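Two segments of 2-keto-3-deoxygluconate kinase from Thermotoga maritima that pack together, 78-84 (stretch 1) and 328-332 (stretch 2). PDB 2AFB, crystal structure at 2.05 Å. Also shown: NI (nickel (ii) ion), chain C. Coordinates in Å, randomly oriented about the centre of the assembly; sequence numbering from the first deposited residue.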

# COMPACT_ATOMS: atom_id res chain seq x y z
N GLY A 78 -11.48 11.52 17.25
CA GLY A 78 -10.64 10.47 17.76
C GLY A 78 -9.18 10.75 17.43
O GLY A 78 -8.33 10.43 18.23
N HIS A 79 -8.91 11.42 16.32
CA HIS A 79 -7.55 11.84 15.95
C HIS A 79 -7.01 12.87 16.92
O HIS A 79 -5.84 12.78 17.36
CB HIS A 79 -7.56 12.38 14.52
CG HIS A 79 -6.25 12.86 14.00
ND1 HIS A 79 -5.22 12.02 13.64
CD2 HIS A 79 -5.83 14.10 13.69
CE1 HIS A 79 -4.21 12.71 13.17
NE2 HIS A 79 -4.55 13.99 13.18
N LEU A 80 -7.87 13.82 17.29
CA LEU A 80 -7.51 14.80 18.31
C LEU A 80 -7.19 14.12 19.65
O LEU A 80 -6.19 14.42 20.30
CB LEU A 80 -8.65 15.80 18.49
CG LEU A 80 -8.71 16.85 17.39
CD1 LEU A 80 -10.06 17.34 17.29
CD2 LEU A 80 -7.69 17.96 17.65
N ARG A 81 -8.05 13.21 20.06
CA ARG A 81 -7.80 12.51 21.34
C ARG A 81 -6.51 11.66 21.33
O ARG A 81 -5.81 11.59 22.33
CB ARG A 81 -9.00 11.64 21.75
CG ARG A 81 -10.17 12.40 22.34
CD ARG A 81 -11.17 11.43 22.89
NE ARG A 81 -11.67 10.52 21.85
CZ ARG A 81 -12.74 10.71 21.08
NH1 ARG A 81 -13.50 11.79 21.17
NH2 ARG A 81 -13.06 9.79 20.21
N LYS A 82 -6.23 11.00 20.22
CA LYS A 82 -5.05 10.19 20.12
C LYS A 82 -3.79 11.04 20.47
O LYS A 82 -2.88 10.57 21.12
CB LYS A 82 -4.95 9.65 18.67
CG LYS A 82 -3.60 9.07 18.40
CD LYS A 82 -3.42 8.65 16.96
CE LYS A 82 -2.06 7.94 16.79
NZ LYS A 82 -1.86 7.31 15.45
N PHE A 83 -3.76 12.27 19.99
CA PHE A 83 -2.67 13.17 20.26
C PHE A 83 -2.76 13.86 21.62
O PHE A 83 -1.92 14.66 21.94
CB PHE A 83 -2.54 14.22 19.17
CG PHE A 83 -1.89 13.72 17.93
CD1 PHE A 83 -2.56 12.85 17.09
CD2 PHE A 83 -0.60 14.15 17.57
CE1 PHE A 83 -1.96 12.37 15.94
CE2 PHE A 83 0.00 13.68 16.41
CZ PHE A 83 -0.68 12.82 15.58
N GLY A 84 -3.78 13.55 22.40
CA GLY A 84 -3.88 14.05 23.78
C GLY A 84 -4.78 15.25 23.93
O GLY A 84 -4.91 15.77 25.04
N ASP A 328 -0.56 17.11 9.73
CA ASP A 328 -0.77 18.50 10.15
C ASP A 328 -0.27 18.71 11.61
O ASP A 328 0.05 19.82 12.02
CB ASP A 328 -2.27 18.89 10.06
CG ASP A 328 -2.81 19.00 8.63
OD1 ASP A 328 -2.20 18.48 7.71
OD2 ASP A 328 -3.89 19.61 8.42
N PHE A 329 -0.24 17.64 12.40
CA PHE A 329 0.08 17.73 13.81
C PHE A 329 1.56 17.35 14.00
O PHE A 329 2.08 16.48 13.30
CB PHE A 329 -0.78 16.70 14.57
CG PHE A 329 -2.25 17.04 14.71
CD1 PHE A 329 -2.85 18.17 14.13
CD2 PHE A 329 -3.08 16.17 15.43
CE1 PHE A 329 -4.20 18.42 14.28
CE2 PHE A 329 -4.44 16.45 15.60
CZ PHE A 329 -4.98 17.59 15.05
N VAL A 330 2.24 17.95 14.97
CA VAL A 330 3.56 17.48 15.37
C VAL A 330 3.42 16.17 16.13
O VAL A 330 2.40 15.90 16.80
CB VAL A 330 4.32 18.47 16.31
CG1 VAL A 330 4.53 19.81 15.65
CG2 VAL A 330 3.62 18.64 17.69
N VAL A 331 4.44 15.33 16.00
CA VAL A 331 4.70 14.23 16.91
C VAL A 331 6.09 14.56 17.43
O VAL A 331 7.06 14.35 16.71
CB VAL A 331 4.72 12.86 16.15
CG1 VAL A 331 5.11 11.73 17.03
CG2 VAL A 331 3.39 12.60 15.48
N LEU A 332 6.17 15.16 18.62
CA LEU A 332 7.42 15.67 19.15
C LEU A 332 7.38 15.60 20.66
O LEU A 332 6.30 15.72 21.26
CB LEU A 332 7.61 17.13 18.73
CG LEU A 332 8.15 17.38 17.32
CD1 LEU A 332 8.32 18.89 17.09
CD2 LEU A 332 9.42 16.64 17.07
NI NI C . -5.27 9.97 13.11
O HOH W 1 -2.73 15.60 11.26
O HOH W 2 -6.37 8.72 14.61
O HOH W 3 -6.31 9.82 11.02

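One imidazole, that of His 79, binds a nickel ion and, through a water, reaches the second stretch: ND1 binds NI at 2.1 Å, while NE2 donates a hydrogen bond to the O of water 1 (3.1 Å). Water 1 also accepts from the backbone N of Asp 328 (3.1 Å), so it bridges the two stretches, which share no direct hydrogen bond. The O atoms of waters 2 and 3 lie 2.2 and 2.3 Å from NI, respectively. Stretch 1 is the end of a helix, closed by a Schellman motif in which Gly 84 N bonds to Arg 81 O (2.8 Å); before it, Phe 83 N keeps a weak helical bond to His 79 O (3.4 Å). From Phe 329 on, stretch 2 is extended, without regular helix or strand; Phe 83 CA and Val 331 CA are 8.2 Å apart. Phe 329 is the centre of the contact. Its ring lies nearly parallel to that of His 79 but slid apart (planes at 27°), with His 79 CD2 3.3 Å from Phe 329 CE2, and it turns an edge to the face of Phe 83, the planes at 85°. Leu 80 CD2 adds an apolar contact to Phe 329 CZ (3.8 Å). Phe 83 CE2 reaches Val 331 CG2 (3.7 Å), and Val 330 O approaches that same CE2 at the ring edge (3.3 Å), where aromatic hydrogens are slightly positive.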